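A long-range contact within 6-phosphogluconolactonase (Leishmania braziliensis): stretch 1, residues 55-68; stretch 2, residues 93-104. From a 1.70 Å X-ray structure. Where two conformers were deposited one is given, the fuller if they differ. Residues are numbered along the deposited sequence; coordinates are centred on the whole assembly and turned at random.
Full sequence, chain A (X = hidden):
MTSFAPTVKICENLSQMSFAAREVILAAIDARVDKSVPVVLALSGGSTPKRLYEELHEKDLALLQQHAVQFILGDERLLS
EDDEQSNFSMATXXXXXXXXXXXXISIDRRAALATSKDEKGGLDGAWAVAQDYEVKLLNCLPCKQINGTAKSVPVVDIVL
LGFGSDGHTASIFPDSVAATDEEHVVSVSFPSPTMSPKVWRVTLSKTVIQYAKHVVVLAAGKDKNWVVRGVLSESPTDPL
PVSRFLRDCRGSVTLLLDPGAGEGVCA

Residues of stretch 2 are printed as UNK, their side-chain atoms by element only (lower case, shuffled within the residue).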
# COMPACT_ATOMS: atom_id res chain seq x y z
N GLU A 55 15.49 0.51 -7.93
CA GLU A 55 16.69 0.42 -7.10
C GLU A 55 16.81 -0.97 -6.46
O GLU A 55 17.89 -1.55 -6.45
CB GLU A 55 16.71 1.50 -6.03
CG GLU A 55 18.01 1.54 -5.25
CD GLU A 55 18.21 2.85 -4.56
OE1 GLU A 55 17.34 3.74 -4.74
OE2 GLU A 55 19.24 2.99 -3.87
N LEU A 56 15.71 -1.51 -5.94
CA LEU A 56 15.72 -2.90 -5.46
C LEU A 56 16.14 -3.88 -6.56
O LEU A 56 16.90 -4.84 -6.32
CB LEU A 56 14.34 -3.29 -4.94
CG LEU A 56 13.88 -2.59 -3.66
CD1 LEU A 56 12.38 -2.88 -3.43
CD2 LEU A 56 14.73 -3.00 -2.44
N HIS A 57 15.66 -3.65 -7.77
CA HIS A 57 16.03 -4.53 -8.89
C HIS A 57 17.54 -4.51 -9.19
O HIS A 57 18.14 -5.56 -9.49
CB HIS A 57 15.25 -4.15 -10.14
CG HIS A 57 15.50 -5.08 -11.29
ND1 HIS A 57 16.56 -4.91 -12.15
CD2 HIS A 57 14.86 -6.21 -11.69
CE1 HIS A 57 16.54 -5.88 -13.06
NE2 HIS A 57 15.51 -6.68 -12.80
N GLU A 58 18.13 -3.32 -9.13
CA GLU A 58 19.55 -3.16 -9.43
C GLU A 58 20.47 -3.64 -8.32
O GLU A 58 21.54 -4.17 -8.61
CB GLU A 58 19.84 -1.70 -9.76
CG GLU A 58 19.13 -1.22 -11.01
CD GLU A 58 19.35 -2.18 -12.19
OE1 GLU A 58 20.53 -2.40 -12.55
OE2 GLU A 58 18.34 -2.70 -12.73
N LYS A 59 20.06 -3.46 -7.07
CA LYS A 59 20.95 -3.66 -5.93
C LYS A 59 20.70 -4.94 -5.13
O LYS A 59 21.64 -5.51 -4.57
CB LYS A 59 20.86 -2.47 -4.97
CG LYS A 59 21.15 -1.10 -5.58
CD LYS A 59 22.56 -0.99 -6.12
CE LYS A 59 22.89 0.43 -6.56
NZ LYS A 59 24.16 0.51 -7.34
N ASP A 60 19.45 -5.39 -5.06
CA ASP A 60 19.06 -6.42 -4.11
C ASP A 60 18.41 -7.65 -4.74
O ASP A 60 17.76 -8.45 -4.05
CB ASP A 60 18.09 -5.81 -3.10
CG ASP A 60 18.64 -4.55 -2.46
OD1 ASP A 60 19.76 -4.59 -1.90
OD2 ASP A 60 17.95 -3.51 -2.52
N LEU A 61 18.61 -7.82 -6.05
CA LEU A 61 17.90 -8.85 -6.80
C LEU A 61 18.24 -10.25 -6.29
O LEU A 61 17.38 -11.13 -6.27
CB LEU A 61 18.18 -8.73 -8.30
CG LEU A 61 17.31 -9.61 -9.21
CD1 LEU A 61 15.81 -9.33 -8.99
CD2 LEU A 61 17.69 -9.42 -10.68
N ALA A 62 19.49 -10.43 -5.86
CA ALA A 62 19.96 -11.71 -5.32
C ALA A 62 19.16 -12.18 -4.11
O ALA A 62 18.75 -13.34 -4.03
CB ALA A 62 21.45 -11.62 -4.99
N LEU A 63 18.93 -11.27 -3.16
CA LEU A 63 18.14 -11.59 -1.97
C LEU A 63 16.72 -12.00 -2.36
O LEU A 63 16.15 -12.92 -1.79
CB LEU A 63 18.09 -10.40 -1.01
CG LEU A 63 19.42 -10.06 -0.33
CD1 LEU A 63 19.30 -8.78 0.49
CD2 LEU A 63 19.87 -11.22 0.54
N LEU A 64 16.16 -11.33 -3.36
CA LEU A 64 14.79 -11.59 -3.81
C LEU A 64 14.67 -12.93 -4.56
O LEU A 64 13.70 -13.67 -4.39
CB LEU A 64 14.28 -10.44 -4.67
CG LEU A 64 14.40 -9.04 -4.02
CD1 LEU A 64 13.83 -7.99 -4.97
CD2 LEU A 64 13.71 -8.95 -2.64
N GLN A 65 15.67 -13.24 -5.38
CA GLN A 65 15.70 -14.54 -6.06
C GLN A 65 15.89 -15.70 -5.07
O GLN A 65 15.57 -16.86 -5.39
CB GLN A 65 16.72 -14.52 -7.22
CG GLN A 65 16.29 -13.50 -8.30
CD GLN A 65 17.18 -13.43 -9.51
OE1 GLN A 65 18.38 -13.72 -9.44
NE2 GLN A 65 16.60 -13.02 -10.64
N GLN A 66 16.38 -15.39 -3.87
CA GLN A 66 16.48 -16.35 -2.76
C GLN A 66 15.21 -16.39 -1.89
O GLN A 66 15.21 -17.00 -0.81
CB GLN A 66 17.67 -15.98 -1.87
CG GLN A 66 19.04 -16.03 -2.54
CD GLN A 66 20.07 -15.16 -1.81
OE1 GLN A 66 19.82 -14.68 -0.70
NE2 GLN A 66 21.23 -14.95 -2.45
N HIS A 67 14.15 -15.73 -2.35
CA HIS A 67 12.83 -15.76 -1.70
C HIS A 67 12.81 -15.04 -0.34
O HIS A 67 12.03 -15.40 0.54
CB HIS A 67 12.30 -17.21 -1.57
CG HIS A 67 12.55 -18.06 -2.79
ND1 HIS A 67 12.01 -17.78 -4.02
CD2 HIS A 67 13.29 -19.18 -2.96
CE1 HIS A 67 12.40 -18.68 -4.90
NE2 HIS A 67 13.18 -19.55 -4.28
N ALA A 68 13.64 -14.00 -0.18
CA ALA A 68 13.65 -13.22 1.07
C ALA A 68 12.33 -12.44 1.31
O ALA A 68 11.99 -12.13 2.45
CB ALA A 68 14.82 -12.25 1.08
N UNK A 93 7.57 -4.15 -14.54
CA UNK A 93 8.59 -3.49 -15.36
C UNK A 93 9.77 -3.05 -14.51
O UNK A 93 10.94 -3.20 -14.92
n UNK A 93 5.48 -0.84 -20.14
c UNK A 93 6.64 -1.44 -18.01
c UNK A 93 7.05 -2.67 -17.22
c UNK A 93 8.02 -2.30 -16.12
c UNK A 93 5.48 -1.75 -18.96
N UNK A 94 9.46 -2.52 -13.33
CA UNK A 94 10.50 -2.01 -12.45
C UNK A 94 11.27 -3.13 -11.76
O UNK A 94 12.47 -2.97 -11.51
c UNK A 94 9.91 -1.03 -11.41
N UNK A 95 10.61 -4.25 -11.45
CA UNK A 95 11.20 -5.22 -10.52
C UNK A 95 10.74 -6.67 -10.65
O UNK A 95 11.58 -7.58 -10.71
c UNK A 95 10.95 -4.73 -9.08
c UNK A 95 11.26 -5.70 -7.94
c UNK A 95 10.73 -5.20 -6.61
c UNK A 95 12.77 -5.98 -7.85
N UNK A 96 9.43 -6.91 -10.67
CA UNK A 96 8.90 -8.26 -10.49
C UNK A 96 9.16 -9.16 -11.69
O UNK A 96 9.07 -10.39 -11.59
c UNK A 96 7.76 -7.97 -7.65
c UNK A 96 5.51 -7.56 -8.63
c UNK A 96 7.00 -7.45 -8.88
c UNK A 96 7.40 -8.24 -10.13
N UNK A 97 9.51 -8.57 -12.82
CA UNK A 97 9.89 -9.36 -13.99
C UNK A 97 11.01 -10.36 -13.66
O UNK A 97 11.08 -11.44 -14.27
n UNK A 97 14.33 -6.64 -16.67
c UNK A 97 11.59 -6.42 -15.91
c UNK A 97 13.93 -5.59 -15.98
c UNK A 97 11.46 -7.51 -14.87
n UNK A 97 12.66 -5.47 -15.61
n UNK A 97 14.81 -4.65 -15.64
c UNK A 97 10.29 -8.44 -15.16
N UNK A 98 11.88 -10.03 -12.71
CA UNK A 98 13.01 -10.90 -12.35
C UNK A 98 12.92 -11.49 -10.93
O UNK A 98 13.90 -12.02 -10.41
c UNK A 98 14.33 -10.14 -12.54
c UNK A 98 14.61 -9.83 -14.00
o UNK A 98 15.06 -8.70 -14.31
o UNK A 98 14.39 -10.72 -14.87
N UNK A 99 11.72 -11.41 -10.34
CA UNK A 99 11.41 -12.04 -9.05
C UNK A 99 10.65 -13.34 -9.34
O UNK A 99 9.78 -13.37 -10.22
c UNK A 99 10.56 -11.10 -8.13
c UNK A 99 10.13 -11.83 -6.86
c UNK A 99 11.33 -9.82 -7.77
N UNK A 100 10.99 -14.42 -8.62
CA UNK A 100 10.29 -15.69 -8.85
C UNK A 100 8.79 -15.55 -8.64
O UNK A 100 8.35 -14.91 -7.68
c UNK A 100 10.92 -16.64 -7.82
c UNK A 100 12.24 -16.02 -7.48
c UNK A 100 12.01 -14.54 -7.56
N UNK A 101 8.01 -16.15 -9.54
CA UNK A 101 6.54 -16.04 -9.50
C UNK A 101 6.00 -16.55 -8.19
O UNK A 101 5.00 -16.04 -7.69
o UNK A 101 6.33 -16.37 -11.92
c UNK A 101 5.89 -16.83 -10.65
N UNK A 102 6.65 -17.58 -7.64
CA UNK A 102 6.27 -18.18 -6.35
C UNK A 102 6.30 -17.21 -5.18
O UNK A 102 5.65 -17.45 -4.16
c UNK A 102 7.16 -19.39 -6.02
o UNK A 102 8.52 -19.01 -5.82
N UNK A 103 7.05 -16.12 -5.32
CA UNK A 103 7.18 -15.11 -4.27
C UNK A 103 6.22 -13.93 -4.42
O UNK A 103 6.27 -12.99 -3.64
o UNK A 103 9.36 -16.40 -2.94
o UNK A 103 10.70 -15.62 -4.49
c UNK A 103 8.61 -14.56 -4.26
c UNK A 103 9.63 -15.60 -3.86
N UNK A 104 5.36 -13.99 -5.44
CA UNK A 104 4.42 -12.92 -5.74
C UNK A 104 2.98 -13.46 -5.75
O UNK A 104 2.66 -14.41 -6.45
c UNK A 104 3.82 -11.07 -7.36
c UNK A 104 6.19 -11.85 -7.20
c UNK A 104 4.74 -12.27 -7.13

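Position 93 carries four carbons in a row ending in nitrogen, extended and beyond reach of stretch 1: Lys93. Position 94 has a single carbon, so Ala94; its backbone O lies 3.3 Å from His57 CB, while the methyl points sideways and stays 6.3 Å or more from stretch 1.

Position 95 has four carbons forked at the second, and one fork tip sits 3.7 Å from Leu64 CD1 and 4.3 Å from Leu56 CB. An unbranched CB with a fork beyond it means leucine, Leu95, whose CA is 5.1 Å from the CA of His57. Position 96 repeats the forked four-carbon pattern, but its CA-to-CB bond points away and it makes no contact: Leu96, the start of a type I turn ending at position 99.

Position 97 shows three carbons, a nitrogen, then a carbon bearing two more nitrogens. This flat group lies on the His57 ring, centres 4.2 Å apart and planes at 27°; the chain of atoms is that of arginine, Arg97. Its NE also bonds back to Lys93 O at 2.9 Å, helping to hold the group in place.

Position 98 has two carbons, the second carrying two oxygens. One oxygen receives a hydrogen bond from His57 NE2 at 2.6 Å and 170°. An acid this short is aspartate, Asp98; its OD2 also forms a salt bridge with Arg97 NH1 at 3.2 Å, through charge alone, while its backbone O accepts from Gln65 NE2 at 2.9 Å.

Position 99 has three carbons branching at CB, one of them 4.2 Å from Leu64 CD1: Val99. At position 100 three carbons close a ring onto the backbone N; one ring carbon rests 3.7 Å from Leu64 O and another 3.7 Å from His67 CE1. A ring closed onto the backbone N is proline, Pro100.

Position 101 has one carbon and one oxygen, out of reach: Ser101. Position 102 has the same atoms, its oxygen 4.0 Å from His67 CE1: Ser102. Position 103 again has two carbons and a pair of oxygens, one accepting from His67 ND1 at 2.6 Å and 169°: Asp103. Position 104, three carbons branched at CB and out of reach, is Val104.

The rule is two histidine-aspartate hydrogen bonds with an apolar patch beside them, where Leu64 packs against Leu95 and Val99, and Leu56 against Leu95. Each aspartate meets its ring at the edge, where the N-H points, which leaves one face of His57 free for Arg97. His57 is also held from its own helix, ND1 donating to Glu58 OE2 at 2.9 Å, while Gln65 ties a side chain to backbone.

Stretch 2, residues 93-104: KALLRDVPSSDV
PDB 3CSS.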